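Local coordinates for protein aryl acylamidase (bacterium CSBL00001, PDB 4YJ6) that probably hydrolyses the amide bond of aryl acylamides, releasing an arylamine and a carboxylic acid, as a member of the amidase signature enzyme family, at residues Q130-V135 with G140-T145; L82-F87 with G161-G166; G166-V171 with R189-W194. All blocks are in the same frame, centred on the assembly; numbering follows the deposited sequence.

Contact 1. Residues Q130-V135 with G140-T145; sequences QTNSPV and GTTDNT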
ATOM      1  N   GLN A 130     -13.257  -5.629   4.428  1.00 12.73           N
ATOM      2  CA  GLN A 130     -11.813  -5.493   4.711  1.00 11.63           C
ATOM      3  C   GLN A 130     -11.014  -6.505   3.926  1.00 15.58           C
ATOM      4  O   GLN A 130     -11.516  -7.592   3.615  1.00 14.93           O
ATOM      5  CB  GLN A 130     -11.526  -5.759   6.184  1.00 13.96           C
ATOM      6  CG  GLN A 130     -12.270  -4.824   7.137  1.00 13.00           C
ATOM      7  CD  GLN A 130     -12.027  -5.201   8.583  1.00 15.57           C
ATOM      8  OE1 GLN A 130     -11.890  -6.390   8.901  1.00 17.35           O
ATOM      9  NE2 GLN A 130     -12.013  -4.210   9.475  1.00 14.55           N
ATOM     10  N   THR A 131      -9.752  -6.166   3.662  1.00 12.39           N
ATOM     11  CA  THR A 131      -8.846  -7.006   2.909  1.00 13.05           C
ATOM     12  C   THR A 131      -7.725  -7.597   3.765  1.00 13.45           C
ATOM     13  O   THR A 131      -7.347  -7.042   4.798  1.00 13.18           O
ATOM     14  CB  THR A 131      -8.199  -6.192   1.750  1.00 14.08           C
ATOM     15  OG1 THR A 131      -7.610  -5.006   2.299  1.00 12.01           O
ATOM     16  CG2 THR A 131      -9.270  -5.783   0.727  1.00 13.05           C
ATOM     17  N   ASN A 132      -7.166  -8.721   3.297  1.00 13.08           N
ATOM     18  CA  ASN A 132      -6.190  -9.513   4.059  1.00 12.89           C
ATOM     19  C   ASN A 132      -4.813  -8.836   4.169  1.00 12.29           C
ATOM     20  O   ASN A 132      -4.377  -8.164   3.226  1.00 13.17           O
ATOM     21  CB  ASN A 132      -5.996 -10.847   3.327  1.00 13.69           C
ATOM     22  CG  ASN A 132      -5.454 -11.953   4.226  1.00 13.53           C
ATOM     23  OD1 ASN A 132      -5.538 -11.890   5.430  1.00 13.86           O
ATOM     24  ND2 ASN A 132      -4.886 -12.988   3.602  1.00 14.17           N
ATOM     25  N   SER A 133      -4.154  -9.066   5.308  1.00 13.24           N
ATOM     26  CA  SER A 133      -2.783  -8.611   5.586  1.00 15.12           C
ATOM     27  C   SER A 133      -2.089  -9.761   6.327  1.00 13.90           C
ATOM     28  O   SER A 133      -2.760 -10.551   6.995  1.00 13.07           O
ATOM     29  CB  SER A 133      -2.833  -7.338   6.492  1.00 13.98           C
ATOM     30  OG  SER A 133      -1.548  -6.998   7.070  1.00 13.68           O
ATOM     31  N   PRO A 134      -0.748  -9.853   6.225  1.00 13.74           N
ATOM     32  CA  PRO A 134       0.030 -10.722   7.107  1.00 13.54           C
ATOM     33  C   PRO A 134      -0.004 -10.201   8.541  1.00 13.74           C
ATOM     34  O   PRO A 134      -0.316  -9.020   8.803  1.00 13.62           O
ATOM     35  CB  PRO A 134       1.461 -10.580   6.562  1.00 12.81           C
ATOM     36  CG  PRO A 134       1.498  -9.145   6.067  1.00 12.86           C
ATOM     37  CD  PRO A 134       0.121  -8.995   5.391  1.00 13.12           C
ATOM     38  N   VAL A 135       0.311 -11.078   9.479  1.00 12.98           N
ATOM     39  CA  VAL A 135       0.217 -10.754  10.895  1.00 14.12           C
ATOM     40  C   VAL A 135       1.068  -9.535  11.223  1.00 13.43           C
ATOM     41  O   VAL A 135       2.240  -9.485  10.895  1.00 13.46           O
ATOM     42  CB  VAL A 135       0.652 -11.959  11.781  1.00 14.87           C
ATOM     43  CG1 VAL A 135       0.837 -11.526  13.238  1.00 14.73           C
ATOM     44  CG2 VAL A 135      -0.361 -13.135  11.632  1.00 16.49           C
ATOM     45  N   GLY A 140       6.529  -8.476   3.456  1.00 12.47           N
ATOM     46  CA  GLY A 140       6.105  -7.969   2.162  1.00 12.68           C
ATOM     47  C   GLY A 140       5.315  -8.982   1.329  1.00 14.25           C
ATOM     48  O   GLY A 140       5.181  -8.818   0.113  1.00 14.05           O
ATOM     49  N   THR A 141       4.797 -10.014   1.992  1.00 14.81           N
ATOM     50  CA  THR A 141       3.874 -10.961   1.378  1.00 12.16           C
ATOM     51  C   THR A 141       2.586 -10.933   2.195  1.00 12.40           C
ATOM     52  O   THR A 141       2.560 -10.419   3.319  1.00 14.16           O
ATOM     53  CB  THR A 141       4.421 -12.382   1.426  1.00 15.57           C
ATOM     54  OG1 THR A 141       4.847 -12.644   2.769  1.00 15.35           O
ATOM     55  CG2 THR A 141       5.625 -12.513   0.441  1.00 14.65           C
ATOM     56  N   THR A 142       1.513 -11.452   1.628  1.00 12.92           N
ATOM     57  CA  THR A 142       0.271 -11.578   2.381  1.00 12.09           C
ATOM     58  C   THR A 142      -0.146 -13.027   2.593  1.00 13.87           C
ATOM     59  O   THR A 142      -0.565 -13.700   1.660  1.00 15.24           O
ATOM     60  CB  THR A 142      -0.858 -10.803   1.699  1.00 14.07           C
ATOM     61  OG1 THR A 142      -0.487  -9.412   1.677  1.00 12.91           O
ATOM     62  CG2 THR A 142      -2.193 -10.962   2.497  1.00 14.20           C
ATOM     63  N   ASP A 143      -0.050 -13.447   3.848  1.00 13.34           N
ATOM     64  CA  ASP A 143      -0.395 -14.806   4.264  1.00 14.21           C
ATOM     65  C   ASP A 143      -0.436 -14.805   5.758  1.00 15.96           C
ATOM     66  O   ASP A 143       0.215 -13.992   6.410  1.00 16.06           O
ATOM     67  CB  ASP A 143       0.707 -15.771   3.788  1.00 15.04           C
ATOM     68  CG  ASP A 143       0.261 -17.242   3.819  1.00 18.45           C
ATOM     69  OD1 ASP A 143      -0.887 -17.502   4.236  1.00 16.11           O
ATOM     70  OD2 ASP A 143       1.073 -18.124   3.428  1.00 16.76           O
ATOM     71  N   ASN A 144      -1.218 -15.709   6.329  1.00 14.21           N
ATOM     72  CA  ASN A 144      -1.231 -15.875   7.759  1.00 14.89           C
ATOM     73  C   ASN A 144      -1.940 -17.201   8.005  1.00 18.74           C
ATOM     74  O   ASN A 144      -2.481 -17.778   7.074  1.00 16.15           O
ATOM     75  CB  ASN A 144      -1.963 -14.716   8.425  1.00 17.38           C
ATOM     76  CG  ASN A 144      -3.330 -14.464   7.798  1.00 18.44           C
ATOM     77  OD1 ASN A 144      -4.166 -15.348   7.775  1.00 18.87           O
ATOM     78  ND2 ASN A 144      -3.562 -13.244   7.306  1.00 16.09           N
ATOM     79  N   THR A 145      -1.922 -17.676   9.231  1.00 19.71           N
ATOM     80  CA  THR A 145      -2.487 -18.997   9.508  1.00 23.23           C
ATOM     81  C   THR A 145      -3.970 -19.001   9.818  1.00 27.29           C
ATOM     82  O   THR A 145      -4.507 -20.053  10.147  1.00 28.44           O
ATOM     83  CB  THR A 145      -1.762 -19.683  10.663  1.00 23.30           C
ATOM     84  OG1 THR A 145      -1.910 -18.913  11.855  1.00 26.13           O
ATOM     85  CG2 THR A 145      -0.290 -19.843  10.345  1.00 23.96           C
TER
HETATM   86  O   HOH W   1       1.694 -13.527   8.737  1.00 15.27           O
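Asn144 holds its CG between its own backbone N and carbonyl carbon (chi1 50°), and Asn132 has CG anti to the backbone N (chi1 -158°), torsions that turn the two amides toward each other. The side chains come from opposite directions, with the amide planes 82° apart. The meeting atom is ND2 of Asn144, which donates to OD1 of Asn132 at 3.0 Å and to the backbone O of Ser133 at 2.8 Å. Both acceptors lie close to the amide plane of Asn144, whereas the donor sits tilted off each carbonyl plane. Further bonds fix both amides: OD1 of Asn144 accepts from the N atoms of Phe146, Phe147 and Gly148, and ND2 of Asn132 reaches Gly148 O and Thr150 OG1. The methyl CG2 of Thr142 packs 3.5 Å from Asn132 ND2, with Thr142 OG1 hydrogen-bonded to Gly161 O. Pro134 lies against the backbone of 141-143, its CG 3.2 Å from Thr141 O and its CA making a CH···O contact of 3.3 Å with Asp143 O. One water bridges the two backbones, accepting from Val135 N and donating to Asp143 O. The whole is an irregular loop, without helix or strand, that folds back on the end of strand 126-131, beside the glycine- and serine-rich loop of the amidase signature fold.

Contact 2. Residues L82-F87 with G161-G166; sequences LMKDLF and GGSSGG. With PO4 (phosphate ion), chain B.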
ATOM      1  N   LEU A  82     -12.786  -1.246  -0.347  1.00 10.45           N
ATOM      2  CA  LEU A  82     -12.621  -1.991   0.907  1.00 11.24           C
ATOM      3  C   LEU A  82     -11.402  -1.447   1.658  1.00 12.08           C
ATOM      4  O   LEU A  82     -10.465  -0.924   1.007  1.00 11.74           O
ATOM      5  CB  LEU A  82     -12.418  -3.491   0.642  1.00 11.48           C
ATOM      6  CG  LEU A  82     -13.634  -4.294   0.178  1.00 13.62           C
ATOM      7  CD1 LEU A  82     -13.867  -4.144  -1.326  1.00 13.61           C
ATOM      8  CD2 LEU A  82     -13.410  -5.762   0.519  1.00 14.70           C
HETATM    9  N   MSE A  83     -11.423  -1.548   2.989  1.00 10.44           N
HETATM   10  CA  MSE A  83     -10.287  -1.046   3.800  1.00 11.98           C
HETATM   11  C   MSE A  83      -9.441  -2.278   4.125  1.00 14.10           C
HETATM   12  O   MSE A  83      -9.844  -3.443   3.851  1.00 12.69           O
HETATM   13  CB  MSE A  83     -10.781  -0.382   5.088  1.00 12.66           C
HETATM   14  CG  MSE A  83     -11.388  -1.439   5.990  1.00 11.62           C
HETATM   15 SE   MSE A  83     -11.842  -0.685   7.679  1.00 31.20          SE
HETATM   16  CE  MSE A  83     -10.095  -0.117   8.331  1.00 14.54           C
ATOM     17  N   LYS A  84      -8.280  -2.027   4.716  1.00 11.58           N
ATOM     18  CA  LYS A  84      -7.330  -3.104   5.047  1.00 10.92           C
ATOM     19  C   LYS A  84      -7.446  -3.545   6.508  1.00 12.97           C
ATOM     20  O   LYS A  84      -7.499  -2.704   7.426  1.00 11.91           O
ATOM     21  CB  LYS A  84      -5.924  -2.569   4.789  1.00 10.88           C
ATOM     22  CG  LYS A  84      -4.783  -3.545   5.173  1.00 10.77           C
ATOM     23  CD  LYS A  84      -3.466  -2.894   4.730  1.00 12.55           C
ATOM     24  CE  LYS A  84      -2.289  -3.687   5.270  1.00 12.63           C
ATOM     25  NZ  LYS A  84      -1.015  -3.069   4.844  1.00 11.86           N
ATOM     26  N   ASP A  85      -7.412  -4.857   6.737  1.00 12.16           N
ATOM     27  CA  ASP A  85      -7.458  -5.402   8.089  1.00 13.57           C
ATOM     28  C   ASP A  85      -6.059  -5.413   8.764  1.00 14.81           C
ATOM     29  O   ASP A  85      -5.502  -6.478   9.054  1.00 13.85           O
ATOM     30  CB  ASP A  85      -8.037  -6.838   8.011  1.00 11.72           C
ATOM     31  CG  ASP A  85      -8.153  -7.498   9.378  1.00 15.77           C
ATOM     32  OD1 ASP A  85      -8.153  -6.765  10.397  1.00 13.44           O
ATOM     33  OD2 ASP A  85      -8.291  -8.760   9.404  1.00 15.48           O
ATOM     34  N   LEU A  86      -5.503  -4.232   9.036  1.00 11.63           N
ATOM     35  CA  LEU A  86      -4.248  -4.129   9.770  1.00 12.21           C
ATOM     36  C   LEU A  86      -4.352  -2.849  10.596  1.00 12.80           C
ATOM     37  O   LEU A  86      -4.339  -1.751  10.036  1.00 12.69           O
ATOM     38  CB  LEU A  86      -3.032  -4.076   8.811  1.00 11.94           C
ATOM     39  CG  LEU A  86      -1.704  -3.864   9.550  1.00 10.09           C
ATOM     40  CD1 LEU A  86      -1.436  -5.023  10.556  1.00 13.19           C
ATOM     41  CD2 LEU A  86      -0.554  -3.766   8.533  1.00 13.30           C
ATOM     42  N   PHE A  87      -4.526  -3.019  11.914  1.00 12.48           N
ATOM     43  CA  PHE A  87      -4.905  -1.921  12.801  1.00 13.78           C
ATOM     44  C   PHE A  87      -6.152  -1.200  12.275  1.00 17.17           C
ATOM     45  O   PHE A  87      -6.304   0.012  12.431  1.00 14.55           O
ATOM     46  CB  PHE A  87      -3.733  -0.974  13.026  1.00 13.65           C
ATOM     47  CG  PHE A  87      -2.590  -1.640  13.745  1.00 14.46           C
ATOM     48  CD1 PHE A  87      -2.645  -1.814  15.135  1.00 18.61           C
ATOM     49  CD2 PHE A  87      -1.505  -2.147  13.040  1.00 17.39           C
ATOM     50  CE1 PHE A  87      -1.618  -2.440  15.812  1.00 15.99           C
ATOM     51  CE2 PHE A  87      -0.454  -2.784  13.715  1.00 16.67           C
ATOM     52  CZ  PHE A  87      -0.506  -2.925  15.087  1.00 16.65           C
ATOM     53  N   GLY A 161       1.755 -10.270  -2.848  1.00 12.50           N
ATOM     54  CA  GLY A 161       2.623  -9.346  -2.125  1.00 14.94           C
ATOM     55  C   GLY A 161       1.871  -8.801  -0.925  1.00 13.10           C
ATOM     56  O   GLY A 161       0.716  -9.157  -0.699  1.00 13.32           O
ATOM     57  N   GLY A 162       2.506  -7.921  -0.161  1.00 13.02           N
ATOM     58  CA  GLY A 162       1.940  -7.466   1.104  1.00 13.25           C
ATOM     59  C   GLY A 162       2.732  -6.257   1.615  1.00 13.44           C
ATOM     60  O   GLY A 162       3.700  -5.822   0.978  1.00 12.20           O
ATOM     61  N   SER A 163       2.322  -5.697   2.753  1.00 12.35           N
ATOM     62  CA  SER A 163       1.236  -6.264   3.559  1.00 10.59           C
ATOM     63  C   SER A 163      -0.187  -5.955   3.080  1.00 13.19           C
ATOM     64  O   SER A 163      -1.132  -6.544   3.606  1.00 12.36           O
ATOM     65  CB  SER A 163       1.409  -5.820   5.022  1.00 12.20           C
ATOM     66  OG  SER A 163       1.312  -4.403   5.142  1.00 11.32           O
ATOM     67  N   SER A 164      -0.361  -5.041   2.117  1.00 12.17           N
ATOM     68  CA  SER A 164      -1.709  -4.745   1.604  1.00 10.43           C
ATOM     69  C   SER A 164      -2.062  -5.645   0.419  1.00 11.71           C
ATOM     70  O   SER A 164      -2.537  -5.153  -0.605  1.00 12.32           O
ATOM     71  CB  SER A 164      -1.822  -3.307   1.091  1.00 12.67           C
ATOM     72  OG  SER A 164      -1.303  -2.383   2.036  1.00 11.51           O
ATOM     73  N   GLY A 165      -1.900  -6.950   0.567  1.00 12.44           N
ATOM     74  CA  GLY A 165      -2.066  -7.848  -0.570  1.00 12.48           C
ATOM     75  C   GLY A 165      -3.513  -7.977  -1.012  1.00 12.83           C
ATOM     76  O   GLY A 165      -3.801  -7.977  -2.199  1.00 12.73           O
ATOM     77  N   GLY A 166      -4.433  -8.078  -0.061  1.00 11.52           N
ATOM     78  CA  GLY A 166      -5.835  -8.153  -0.437  1.00 11.85           C
ATOM     79  C   GLY A 166      -6.311  -6.920  -1.201  1.00 12.70           C
ATOM     80  O   GLY A 166      -7.105  -7.019  -2.151  1.00 13.21           O
TER
HETATM   81  P   PO4 B 601       4.179  -2.603   6.643  1.00 13.33           P
HETATM   82  O1  PO4 B 601       5.036  -3.882   6.580  1.00 14.22           O
HETATM   83  O2  PO4 B 601       4.662  -1.887   7.881  1.00 13.92           O
HETATM   84  O3  PO4 B 601       4.461  -1.812   5.412  1.00 12.00           O
HETATM   85  O4  PO4 B 601       2.708  -2.902   6.790  1.00 13.35           O
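Hydrogen bonds carry the meeting of Lys84 with Ser163 and Ser164. The lysine chain is extended throughout, from CG anti to the backbone N (chi1 176°) to the last torsion, and its NZ donates to Ser163 OG at 2.7 Å and to Ser164 OG at 2.9 Å. NZ also bonds Thr182 OG1, which places it among three hydroxyls. Ser164 OG is held further by Ser187 O and Thr182 N. Ser163 OG accepts from NZ and donates to O4 of a phosphate ion at 2.6 Å; the phosphate, probably from the crystallisation liquor, is bound as well by Ser187 OG, Gly184 N and Gly185 N. Were a methionine to replace Lys84, the hydroxyls of Ser163 and Ser164 would probably lose their shared donor, and Ser163 OG would be freer to turn. Carbon-to-oxygen packing is slight: Lys84 CD lies 3.5 Å from Ser164 OG, and Leu86 CD2 packs 3.9 Å from Ser163 OG beside the phosphate. In the backbone, the peptide bond before Ser163 is cis, Ser163 N bonds Ser187 OG, and Ser164 centres an inverse gamma turn directly before helix 165-172; a CB on Gly165 would clash with Gly161 O, at 2.3 Å. Lys84, Ser163 after its cis peptide and Ser187 match the Lys-cisSer-Ser catalytic triad of amidase signature enzymes, with Ser187 probably the nucleophile, consistent with this being the active site and with the phosphate marking its pocket.

Contact 3. Residues G166-V171 with R189-W194; sequences GAAALV and RIPAAW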
ATOM      1  N   GLY A 166      -4.433  -8.078  -0.061  1.00 11.52           N
ATOM      2  CA  GLY A 166      -5.835  -8.153  -0.437  1.00 11.85           C
ATOM      3  C   GLY A 166      -6.311  -6.920  -1.201  1.00 12.70           C
ATOM      4  O   GLY A 166      -7.105  -7.019  -2.151  1.00 13.21           O
ATOM      5  N   ALA A 167      -5.847  -5.744  -0.769  1.00 10.36           N
ATOM      6  CA  ALA A 167      -6.190  -4.490  -1.440  1.00 12.11           C
ATOM      7  C   ALA A 167      -5.750  -4.543  -2.914  1.00 12.13           C
ATOM      8  O   ALA A 167      -6.538  -4.291  -3.843  1.00 12.11           O
ATOM      9  CB  ALA A 167      -5.486  -3.307  -0.727  1.00 10.04           C
ATOM     10  N   ALA A 168      -4.482  -4.874  -3.133  1.00 10.03           N
ATOM     11  CA  ALA A 168      -3.958  -4.859  -4.479  1.00 11.45           C
ATOM     12  C   ALA A 168      -4.631  -5.940  -5.351  1.00 12.28           C
ATOM     13  O   ALA A 168      -4.909  -5.691  -6.503  1.00 12.69           O
ATOM     14  CB  ALA A 168      -2.432  -5.063  -4.482  1.00 10.65           C
ATOM     15  N   ALA A 169      -4.861  -7.122  -4.793  1.00 13.44           N
ATOM     16  CA  ALA A 169      -5.431  -8.228  -5.563  1.00 13.58           C
ATOM     17  C   ALA A 169      -6.843  -7.866  -6.065  1.00 14.02           C
ATOM     18  O   ALA A 169      -7.180  -8.079  -7.223  1.00 13.33           O
ATOM     19  CB  ALA A 169      -5.465  -9.528  -4.707  1.00 15.23           C
ATOM     20  N   LEU A 170      -7.661  -7.265  -5.209  1.00 12.92           N
ATOM     21  CA  LEU A 170      -8.985  -6.854  -5.669  1.00 12.69           C
ATOM     22  C   LEU A 170      -8.915  -5.832  -6.790  1.00 15.40           C
ATOM     23  O   LEU A 170      -9.670  -5.923  -7.762  1.00 14.12           O
ATOM     24  CB  LEU A 170      -9.833  -6.286  -4.511  1.00 11.29           C
ATOM     25  CG  LEU A 170     -10.212  -7.310  -3.446  1.00 14.16           C
ATOM     26  CD1 LEU A 170     -11.075  -6.612  -2.346  1.00 14.36           C
ATOM     27  CD2 LEU A 170     -11.002  -8.466  -4.058  1.00 16.52           C
ATOM     28  N   VAL A 171      -8.011  -4.852  -6.673  1.00 10.97           N
ATOM     29  CA  VAL A 171      -7.889  -3.831  -7.695  1.00 12.39           C
ATOM     30  C   VAL A 171      -7.327  -4.433  -8.992  1.00 13.38           C
ATOM     31  O   VAL A 171      -7.803  -4.099 -10.069  1.00 12.63           O
ATOM     32  CB  VAL A 171      -6.999  -2.659  -7.190  1.00 10.92           C
ATOM     33  CG1 VAL A 171      -6.704  -1.629  -8.318  1.00 11.92           C
ATOM     34  CG2 VAL A 171      -7.733  -1.998  -5.979  1.00 13.04           C
ATOM     35  N   ARG A 189       2.940  -0.010  -1.806  1.00  8.87           N
ATOM     36  CA  ARG A 189       3.685  -0.047  -3.050  1.00 10.03           C
ATOM     37  C   ARG A 189       4.129  -1.463  -3.428  1.00  9.77           C
ATOM     38  O   ARG A 189       4.176  -1.807  -4.614  1.00 11.72           O
ATOM     39  CB  ARG A 189       4.938   0.869  -2.906  1.00  8.27           C
ATOM     40  CG  ARG A 189       4.522   2.347  -2.695  1.00  9.24           C
ATOM     41  CD  ARG A 189       5.685   3.215  -2.185  1.00  7.87           C
ATOM     42  NE  ARG A 189       5.925   2.957  -0.765  1.00  9.64           N
ATOM     43  CZ  ARG A 189       7.106   3.190  -0.169  1.00 10.41           C
ATOM     44  NH1 ARG A 189       8.167   3.597  -0.886  1.00 10.46           N
ATOM     45  NH2 ARG A 189       7.235   2.986   1.123  1.00 10.06           N
ATOM     46  N   ILE A 190       4.499  -2.251  -2.428  1.00 10.27           N
ATOM     47  CA  ILE A 190       4.999  -3.627  -2.643  1.00 10.03           C
ATOM     48  C   ILE A 190       3.977  -4.486  -3.411  1.00 11.80           C
ATOM     49  O   ILE A 190       4.283  -5.002  -4.486  1.00 11.90           O
ATOM     50  CB  ILE A 190       5.328  -4.290  -1.302  1.00 12.07           C
ATOM     51  CG1 ILE A 190       6.520  -3.588  -0.632  1.00 11.43           C
ATOM     52  CG2 ILE A 190       5.662  -5.774  -1.486  1.00 13.07           C
ATOM     53  CD1 ILE A 190       6.550  -3.818   0.885  1.00 12.53           C
ATOM     54  N   PRO A 191       2.730  -4.575  -2.913  1.00 10.49           N
ATOM     55  CA  PRO A 191       1.794  -5.431  -3.646  1.00 10.03           C
ATOM     56  C   PRO A 191       1.333  -4.791  -4.934  1.00 10.45           C
ATOM     57  O   PRO A 191       0.947  -5.532  -5.856  1.00 12.48           O
ATOM     58  CB  PRO A 191       0.635  -5.618  -2.643  1.00 12.23           C
ATOM     59  CG  PRO A 191       0.691  -4.363  -1.797  1.00 12.78           C
ATOM     60  CD  PRO A 191       2.167  -4.092  -1.644  1.00 10.29           C
ATOM     61  N   ALA A 192       1.338  -3.454  -5.020  1.00 10.30           N
ATOM     62  CA  ALA A 192       1.027  -2.816  -6.298  1.00 10.13           C
ATOM     63  C   ALA A 192       2.035  -3.293  -7.378  1.00 11.72           C
ATOM     64  O   ALA A 192       1.645  -3.662  -8.492  1.00 11.50           O
ATOM     65  CB  ALA A 192       1.096  -1.287  -6.155  1.00 11.57           C
ATOM     66  N   ALA A 193       3.326  -3.265  -7.023  1.00 10.21           N
ATOM     67  CA  ALA A 193       4.405  -3.658  -7.954  1.00 10.95           C
ATOM     68  C   ALA A 193       4.169  -5.087  -8.453  1.00 12.08           C
ATOM     69  O   ALA A 193       4.321  -5.377  -9.643  1.00 13.77           O
ATOM     70  CB  ALA A 193       5.762  -3.571  -7.241  1.00 11.13           C
ATOM     71  N   TRP A 194       3.835  -5.996  -7.542  1.00 10.97           N
ATOM     72  CA  TRP A 194       3.623  -7.387  -7.979  1.00 13.63           C
ATOM     73  C   TRP A 194       2.293  -7.648  -8.692  1.00 15.32           C
ATOM     74  O   TRP A 194       2.082  -8.762  -9.142  1.00 13.30           O
ATOM     75  CB  TRP A 194       3.720  -8.330  -6.777  1.00 14.70           C
ATOM     76  CG  TRP A 194       5.132  -8.669  -6.357  1.00 11.96           C
ATOM     77  CD1 TRP A 194       6.299  -8.190  -6.905  1.00 13.83           C
ATOM     78  CD2 TRP A 194       5.519  -9.563  -5.304  1.00 14.20           C
ATOM     79  NE1 TRP A 194       7.380  -8.739  -6.248  1.00 14.42           N
ATOM     80  CE2 TRP A 194       6.939  -9.589  -5.278  1.00 14.82           C
ATOM     81  CE3 TRP A 194       4.808 -10.370  -4.402  1.00 13.95           C
ATOM     82  CZ2 TRP A 194       7.657 -10.356  -4.363  1.00 15.04           C
ATOM     83  CZ3 TRP A 194       5.526 -11.143  -3.486  1.00 15.45           C
ATOM     84  CH2 TRP A 194       6.942 -11.116  -3.473  1.00 14.57           C
TER
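Pro191 O is hydrogen-bonded by Thr195 OG1 and is also approached by the methyl of Ala168, whose CB lies 3.7 Å from it. The helical turn that presents Pro191 and Ala192 to Ala168 is closed by the bond from Ala193 N to Arg189 O, 2.9 Å long. On the other helix the matching bond runs from Leu170 N to Gly166 O at 3.1 Å, around the turn that bears Ala168. Between these two backbones the contact is purely apolar. The methyl of Ala168 points at the proline, its CB 3.6 Å from Pro191 CB. Pro191 CG is 4.2 Å from Ala168 CB, so the methyl meets the ring chiefly at CB, with CG farther off. Ala168 CB also lies 4.1 Å from Ala192 N, and therefore covers backbone as well as ring. Small side chains are consistent with the close approach, CA of Ala168 and CA of Ala192 being 5.7 Å apart. The buried patch is correspondingly small, essentially one methyl against one proline. Larger side chains of segment 189-194 reach other parts of the fold. Trp194 lays its ring nearly parallel to that of Trp430 and bonds Cys402 O through NE1, while Arg189 NH2 makes a salt bridge with Asp183 OD1. Ala193 touches Ser445 of strand 443-451. Helix 165-172 in turn sets Ala167 and Leu170 on Thr131, and Ala167 and Val171 on Ala179, so it packs against helix 190-195, strand 126-131 of the three-stranded sheet and strand 178-183, an outermost strand of the eight-stranded one.

How the contacts relate
All three contacts are buried and cluster near the middle of the chain, contact 3 nearest its centre; Leu86 in contact 2 is partly exposed. Contacts 1 and 2 use neighbouring strands of one sheet, 126-131 and 80-84, and contact 1 is nested within the loop that contact 2 closes. Contacts 2 and 3 share Gly166 and helix 165-172, which the two serines directly precede and whose next turn packs on helix 190-195. Chemistry follows place: side-chain amide hydrogen bonds and a water order loops in contact 1, lysine and hydroxyls line the probable active site in contact 2, and contact 3 is bare apolar helix packing.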